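Local coordinates for cleavage and polyadenylation specificity factor 100 KD subunit (Methanosarcina mazei, PDB 2XR1), which probably terminates archaeal transcription genome-wide, acting as a zinc-dependent nuclease that cleaves nascent RNA where it leaves RNA polymerase, at residues Ile545-Arg548 / Ile549-Gly552; Pro417-Ala420 / Val421-Gln425; Leu10-Leu13 / Lys14-Glu18. All coordinates share one frame; numbering follows the deposited sequence.

Interaction 1: Ile545-Arg548 / Ile549-Gly552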
loop_
_atom_site.group_PDB
_atom_site.type_symbol
_atom_site.label_atom_id
_atom_site.label_comp_id
_atom_site.label_asym_id
_atom_site.label_seq_id
_atom_site.Cartn_x
_atom_site.Cartn_y
_atom_site.Cartn_z
ATOM N N ILE B 545 -16.687 6.479 -27.381
ATOM C CA ILE B 545 -17.504 6.975 -28.472
ATOM C C ILE B 545 -18.779 6.158 -28.491
ATOM O O ILE B 545 -19.856 6.715 -28.506
ATOM C CB ILE B 545 -16.751 6.898 -29.828
ATOM C CG1 ILE B 545 -15.639 7.946 -29.876
ATOM C CG2 ILE B 545 -17.706 7.055 -30.991
ATOM C CD1 ILE B 545 -16.107 9.356 -29.607
ATOM N N GLY B 546 -18.659 4.838 -28.451
ATOM C CA GLY B 546 -19.841 3.984 -28.485
ATOM C C GLY B 546 -20.850 4.324 -27.401
ATOM O O GLY B 546 -22.058 4.376 -27.632
ATOM N N ARG B 547 -20.357 4.577 -26.207
ATOM C CA ARG B 547 -21.233 4.944 -25.128
ATOM C C ARG B 547 -21.967 6.249 -25.433
ATOM O O ARG B 547 -23.169 6.364 -25.196
ATOM C CB ARG B 547 -20.432 5.098 -23.841
ATOM C CG ARG B 547 -21.254 5.574 -22.635
ATOM C CD ARG B 547 -22.443 4.684 -22.407
ATOM N NE ARG B 547 -22.792 4.727 -21.006
ATOM C CZ ARG B 547 -24.020 4.579 -20.522
ATOM N NH1 ARG B 547 -25.054 4.346 -21.343
ATOM N NH2 ARG B 547 -24.218 4.674 -19.196
ATOM N N ARG B 548 -21.225 7.224 -25.932
ATOM C CA ARG B 548 -21.783 8.498 -26.298
ATOM C C ARG B 548 -22.900 8.345 -27.355
ATOM O O ARG B 548 -23.987 8.908 -27.198
ATOM C CB ARG B 548 -20.645 9.444 -26.717
ATOM C CG ARG B 548 -21.027 10.602 -27.575
ATOM C CD ARG B 548 -20.573 11.888 -26.976
ATOM N NE ARG B 548 -19.131 12.123 -27.052
ATOM C CZ ARG B 548 -18.554 13.299 -26.775
ATOM N NH1 ARG B 548 -19.296 14.350 -26.401
ATOM N NH2 ARG B 548 -17.229 13.433 -26.875
ATOM N N ILE B 549 -22.679 7.558 -28.392
ATOM C CA ILE B 549 -23.747 7.311 -29.357
ATOM C C ILE B 549 -24.986 6.695 -28.702
ATOM O O ILE B 549 -26.108 7.169 -28.881
ATOM C CB ILE B 549 -23.312 6.389 -30.464
ATOM C CG1 ILE B 549 -22.257 7.079 -31.321
ATOM C CG2 ILE B 549 -24.504 6.011 -31.293
ATOM C CD1 ILE B 549 -21.594 6.185 -32.343
ATOM N N GLN B 550 -24.766 5.641 -27.932
ATOM C CA GLN B 550 -25.839 4.906 -27.263
ATOM C C GLN B 550 -26.669 5.772 -26.345
ATOM O O GLN B 550 -27.805 5.425 -26.065
ATOM C CB GLN B 550 -25.224 3.750 -26.483
ATOM C CG GLN B 550 -26.118 3.050 -25.446
ATOM C CD GLN B 550 -25.493 1.745 -24.968
ATOM O OE1 GLN B 550 -25.356 0.790 -25.739
ATOM N NE2 GLN B 550 -25.057 1.722 -23.725
ATOM N N LYS B 551 -26.106 6.886 -25.874
ATOM C CA LYS B 551 -26.858 7.877 -25.100
ATOM C C LYS B 551 -27.683 8.841 -25.977
ATOM O O LYS B 551 -28.316 9.776 -25.467
ATOM C CB LYS B 551 -25.913 8.709 -24.218
ATOM C CG LYS B 551 -25.329 7.986 -23.030
ATOM C CD LYS B 551 -24.644 8.986 -22.059
ATOM C CE LYS B 551 -23.247 8.476 -21.616
ATOM N NZ LYS B 551 -22.591 9.280 -20.559
ATOM N N GLY B 552 -27.654 8.646 -27.290
ATOM C CA GLY B 552 -28.449 9.484 -28.199
ATOM C C GLY B 552 -27.786 10.793 -28.602
ATOM O O GLY B 552 -28.461 11.710 -29.067
HETATM O O HOH W 1 -21.849 6.618 -19.181
#

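Interaction 2: Pro417-Ala420 / Val421-Gln425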
loop_
_atom_site.group_PDB
_atom_site.type_symbol
_atom_site.label_atom_id
_atom_site.label_comp_id
_atom_site.label_asym_id
_atom_site.label_seq_id
_atom_site.Cartn_x
_atom_site.Cartn_y
_atom_site.Cartn_z
ATOM N N PRO B 417 -19.862 -3.095 -34.189
ATOM C CA PRO B 417 -18.562 -3.026 -33.563
ATOM C C PRO B 417 -18.355 -4.169 -32.627
ATOM O O PRO B 417 -19.294 -4.645 -32.045
ATOM C CB PRO B 417 -18.600 -1.725 -32.773
ATOM C CG PRO B 417 -19.985 -1.474 -32.575
ATOM C CD PRO B 417 -20.681 -1.948 -33.805
ATOM N N ALA B 418 -17.111 -4.606 -32.519
ATOM C CA ALA B 418 -16.756 -5.827 -31.819
ATOM C C ALA B 418 -15.295 -5.777 -31.454
ATOM O O ALA B 418 -14.532 -5.026 -32.010
ATOM C CB ALA B 418 -17.001 -7.006 -32.726
ATOM N N PHE B 419 -14.905 -6.616 -30.524
ATOM C CA PHE B 419 -13.499 -6.858 -30.251
ATOM C C PHE B 419 -13.012 -7.985 -31.105
ATOM O O PHE B 419 -13.816 -8.793 -31.562
ATOM C CB PHE B 419 -13.317 -7.151 -28.758
ATOM C CG PHE B 419 -13.626 -5.966 -27.907
ATOM C CD1 PHE B 419 -12.687 -4.963 -27.740
ATOM C CD2 PHE B 419 -14.885 -5.814 -27.347
ATOM C CE1 PHE B 419 -12.990 -3.820 -26.970
ATOM C CE2 PHE B 419 -15.193 -4.702 -26.586
ATOM C CZ PHE B 419 -14.243 -3.707 -26.391
ATOM N N ALA B 420 -11.706 -8.017 -31.356
ATOM C CA ALA B 420 -11.123 -9.122 -32.097
ATOM C C ALA B 420 -11.537 -10.441 -31.483
ATOM O O ALA B 420 -11.946 -11.360 -32.209
ATOM C CB ALA B 420 -9.645 -9.028 -32.127
ATOM N N VAL B 421 -11.456 -10.544 -30.154
ATOM C CA VAL B 421 -11.915 -11.741 -29.466
ATOM C C VAL B 421 -12.913 -11.369 -28.405
ATOM O O VAL B 421 -12.692 -10.440 -27.640
ATOM C CB VAL B 421 -10.758 -12.501 -28.780
ATOM C CG1 VAL B 421 -10.003 -11.615 -27.815
ATOM C CG2 VAL B 421 -11.278 -13.674 -28.039
ATOM N N GLY B 422 -13.997 -12.129 -28.320
ATOM C CA GLY B 422 -15.070 -11.823 -27.406
ATOM C C GLY B 422 -16.371 -11.682 -28.183
ATOM O O GLY B 422 -17.017 -12.698 -28.556
ATOM N N ARG B 423 -16.762 -10.455 -28.479
ATOM C CA ARG B 423 -18.138 -10.240 -28.945
ATOM C C ARG B 423 -18.305 -10.682 -30.391
ATOM O O ARG B 423 -19.378 -11.085 -30.808
ATOM C CB ARG B 423 -18.519 -8.772 -28.803
ATOM C CG ARG B 423 -18.413 -8.254 -27.402
ATOM C CD ARG B 423 -18.463 -6.804 -27.372
ATOM N NE ARG B 423 -18.456 -6.374 -25.982
ATOM C CZ ARG B 423 -18.784 -5.171 -25.550
ATOM N NH1 ARG B 423 -19.149 -4.235 -26.408
ATOM N NH2 ARG B 423 -18.741 -4.919 -24.252
ATOM N N SER B 424 -17.222 -10.628 -31.144
ATOM C CA SER B 424 -17.250 -11.023 -32.508
ATOM C C SER B 424 -17.580 -12.514 -32.664
ATOM O O SER B 424 -18.440 -12.891 -33.465
ATOM C CB SER B 424 -15.909 -10.700 -33.136
ATOM O OG SER B 424 -14.857 -11.347 -32.441
ATOM N N GLN B 425 -16.942 -13.381 -31.893
ATOM C CA GLN B 425 -17.119 -14.825 -32.142
ATOM C C GLN B 425 -18.536 -15.281 -31.845
ATOM O O GLN B 425 -19.149 -15.946 -32.690
ATOM C CB GLN B 425 -16.090 -15.673 -31.392
ATOM C CG GLN B 425 -14.700 -15.627 -32.028
ATOM C CD GLN B 425 -13.876 -14.435 -31.644
ATOM O OE1 GLN B 425 -14.022 -13.874 -30.554
ATOM N NE2 GLN B 425 -12.980 -14.048 -32.528
#

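Interaction 3: Leu10-Leu13 / Lys14-Glu18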
loop_
_atom_site.group_PDB
_atom_site.type_symbol
_atom_site.label_atom_id
_atom_site.label_comp_id
_atom_site.label_asym_id
_atom_site.label_seq_id
_atom_site.Cartn_x
_atom_site.Cartn_y
_atom_site.Cartn_z
ATOM N N LEU B 10 19.000 -29.576 -5.629
ATOM C CA LEU B 10 18.824 -30.320 -6.875
ATOM C C LEU B 10 19.587 -31.651 -6.841
ATOM O O LEU B 10 19.115 -32.635 -7.415
ATOM C CB LEU B 10 19.256 -29.492 -8.097
ATOM C CG LEU B 10 18.343 -28.329 -8.542
ATOM C CD1 LEU B 10 19.032 -27.527 -9.667
ATOM C CD2 LEU B 10 16.924 -28.762 -8.957
ATOM N N LEU B 11 20.754 -31.689 -6.195
ATOM C CA LEU B 11 21.451 -32.961 -5.972
ATOM C C LEU B 11 20.642 -33.886 -5.065
ATOM O O LEU B 11 20.446 -35.057 -5.372
ATOM C CB LEU B 11 22.846 -32.763 -5.356
ATOM C CG LEU B 11 24.070 -32.884 -6.275
ATOM C CD1 LEU B 11 24.181 -31.655 -7.173
ATOM C CD2 LEU B 11 25.337 -33.038 -5.436
ATOM N N ASP B 12 20.169 -33.354 -3.949
ATOM C CA ASP B 12 19.318 -34.115 -3.045
ATOM C C ASP B 12 18.102 -34.670 -3.798
ATOM O O ASP B 12 17.673 -35.794 -3.561
ATOM C CB ASP B 12 18.875 -33.225 -1.872
ATOM C CG ASP B 12 18.290 -34.023 -0.712
ATOM O OD1 ASP B 12 17.223 -34.650 -0.903
ATOM O OD2 ASP B 12 18.888 -34.007 0.393
ATOM N N LEU B 13 17.558 -33.886 -4.719
ATOM C CA LEU B 13 16.423 -34.338 -5.504
ATOM C C LEU B 13 16.855 -35.386 -6.514
ATOM O O LEU B 13 16.132 -36.375 -6.736
ATOM C CB LEU B 13 15.713 -33.176 -6.197
ATOM C CG LEU B 13 14.826 -32.274 -5.314
ATOM C CD1 LEU B 13 14.377 -31.042 -6.110
ATOM C CD2 LEU B 13 13.627 -33.030 -4.766
ATOM N N LYS B 14 18.026 -35.198 -7.120
ATOM C CA LYS B 14 18.511 -36.177 -8.080
ATOM C C LYS B 14 18.624 -37.518 -7.378
ATOM O O LYS B 14 18.019 -38.498 -7.805
ATOM C CB LYS B 14 19.840 -35.780 -8.710
ATOM C CG LYS B 14 20.373 -36.841 -9.691
ATOM C CD LYS B 14 21.285 -36.257 -10.776
ATOM C CE LYS B 14 22.448 -37.214 -11.151
ATOM N NZ LYS B 14 22.125 -38.483 -11.911
ATOM N N HIS B 15 19.333 -37.555 -6.261
ATOM C CA HIS B 15 19.559 -38.828 -5.600
ATOM C C HIS B 15 18.285 -39.506 -5.108
ATOM O O HIS B 15 18.125 -40.706 -5.273
ATOM C CB HIS B 15 20.609 -38.671 -4.508
ATOM C CG HIS B 15 21.960 -38.323 -5.052
ATOM N ND1 HIS B 15 22.844 -37.492 -4.394
ATOM C CD2 HIS B 15 22.561 -38.666 -6.219
ATOM C CE1 HIS B 15 23.938 -37.356 -5.124
ATOM N NE2 HIS B 15 23.790 -38.056 -6.237
ATOM N N LYS B 16 17.382 -38.732 -4.524
ATOM C CA LYS B 16 16.043 -39.207 -4.167
ATOM C C LYS B 16 15.384 -39.945 -5.328
ATOM O O LYS B 16 14.923 -41.068 -5.185
ATOM C CB LYS B 16 15.161 -38.011 -3.778
ATOM C CG LYS B 16 14.887 -37.859 -2.297
ATOM C CD LYS B 16 13.600 -38.586 -1.911
ATOM C CE LYS B 16 13.306 -38.498 -0.404
ATOM N NZ LYS B 16 12.831 -37.142 0.003
ATOM N N ILE B 17 15.319 -39.281 -6.476
ATOM C CA ILE B 17 14.722 -39.845 -7.681
ATOM C C ILE B 17 15.399 -41.152 -8.090
ATOM O O ILE B 17 14.742 -42.163 -8.318
ATOM C CB ILE B 17 14.856 -38.877 -8.845
ATOM C CG1 ILE B 17 13.720 -37.857 -8.815
ATOM C CG2 ILE B 17 14.843 -39.629 -10.162
ATOM C CD1 ILE B 17 14.146 -36.486 -9.271
ATOM N N GLU B 18 16.721 -41.123 -8.163
ATOM C CA GLU B 18 17.476 -42.248 -8.682
ATOM C C GLU B 18 17.240 -43.550 -7.925
ATOM O O GLU B 18 17.225 -44.614 -8.541
ATOM C CB GLU B 18 18.965 -41.916 -8.731
ATOM C CG GLU B 18 19.229 -40.750 -9.626
ATOM C CD GLU B 18 20.505 -40.850 -10.378
ATOM O OE1 GLU B 18 21.550 -41.071 -9.722
ATOM O OE2 GLU B 18 20.458 -40.668 -11.619
#

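Interaction 1: Ile545-Arg548 / Ile549-Gly552
Ile549 N donates to Ile545 O (2.9 Å) and Gln550 N to Gly546 O (3.0 Å), the regular i to i+4 bonds of the short helix 545-550; Lys551 N then bonds to Arg547 O, more weakly to Arg548 O, and Gly552 turns away with positive phi (85°) in a Schellman motif. Glycine suits that last place because it accepts this backbone angle without a CB striking the preceding carbonyl. On the buried face Ile545 CG2 meets Ile549 CD1 at 4.2 Å; isoleucine, branched in two directions, lets Ile549 meet Ile545 and also Leu534 and Phe536 of strand 533-536. On the outer face Arg547 CG lies anti to the backbone N (chi1 176°) and the chain bends at the next bond, which lays the guanidinium beside the residues one turn on. Lys551 CE sits over one face of that group, toward its rim and 3.8 Å from Arg547 NE, while Gln550 NE2 approaches Arg547 NH1 obliquely at 3.5 Å. Arg547 NE and Lys551 NZ stay 4.6 Å apart, and one water accepts from both, weakly from the arginine. The lysine chain thus packs on the arginine through carbon while the charged nitrogens stay apart, and the shared water oxygen probably eases their repulsion.

Interaction 2: Pro417-Ala420 / Val421-Gln425
Hydrogen bonding dominates the junction between Ala420 and the helix that follows, because two polar side chains reach back to backbone carbonyls. Ser424 OG stands 2.9 Å from both Phe419 O and Ala420 O, and the hydroxyl can donate to either carbonyl. Placed between the backbone N and the carbonyl carbon (chi1 58°), it faces back into the turn, and serine is short enough to fit there. Ala420 O also receives Gln425 NE2 at 2.9 Å, in the carbonyl plane. Bent at chi2 (83°), the same glutamine turns OE1 to Gly422 N at 2.8 Å, nearly in line with its C=O bond. Gly422 is the N-cap residue and Gln425 the third residue beyond it, so this is one half of a capping box; glycine has no side chain to supply the other half.

The turn leads from strand 414-417, an inner strand of the parallel sheet of the beta-CASP region, into helix 423-436. It also reaches the second shell of the zinc site, for Val421 O is hydrogen-bonded to NE2 of the zinc ligand His247.

Packing contacts come next. Ala418 CB lies 3.9 Å from Ser424 CB, and the small alanine lets the strand end lie close to the helix start. Phe419 and Arg423 run side by side in the same direction. Their flat groups stand almost perpendicular (84°), with the ring edge turned to the guanidinium: CE2 of Phe419 lies 3.6 Å above one face, toward its rim, while Arg423 NH2 bonds to Tyr539 O. Arginine serves both needs, with an extended chain that passes the ring edge and a polar end that ties down a neighbouring loop.

Interaction 3: Leu10-Leu13 / Lys14-Glu18
Lys14 leaves the helix with its CB lodged against two carbonyl oxygens of the previous turn, Leu10 O and Leu11 O, each 3.5 Å away. Its CG lies anti to the backbone N (chi1 178°), which sends the chain outward from the helix; bends at chi3 and chi4 then turn NZ toward the C-terminal end and Glu18. There NZ forms a salt bridge with Glu18 OE2 at 2.8 Å, coming from above the carboxylate plane, and adds a weak hydrogen bond to Thr28 O. A long, flexible lysine four residues before a glutamate is well suited to such a link along one side of the helix.

Helix 7-18 opens the first KH domain, whose order of helix, two strands, two helices and a strand is that of the type II KH fold. Its inner face is apolar: Leu13 and Ile17, one turn apart, both reach Leu61 of helix 52-61, and Leu13 also meets Phe32. Outside, His15 lays one ring face over Leu11 O, which at the same time accepts His15 N at 2.9 Å. Lys16 N bonds to Asp12 O at 3.1 Å, whereas Asp12 OD1 and Lys16 NZ stay 5.1 Å apart, an opposite-charge pair not in contact, whose attraction is probably weak.

Overall arrangement
Interactions 1 and 2 both belong to the beta-CASP region, their centres about 18 Å apart. Though they do not touch, they share neighbours: Met513 and Gln540 are met from both, and strand 533-536, on which interaction 1 packs, lies next to strand 414-417. Interaction 2 is the buried one, close to the zinc site, and relies mainly on uncharged side chains that pair with backbone carbonyls and an N-H at a helix start, beside one buried arginine. Interaction 1 ends a helix toward solvent and places its charges outside. Interaction 3, about 50 Å from interaction 2 between centres, lies across the molecule in the first KH domain; like interaction 1 it has an apolar inner side and a charged outer one, but holds a salt bridge instead of a water-bridged like-charge pair.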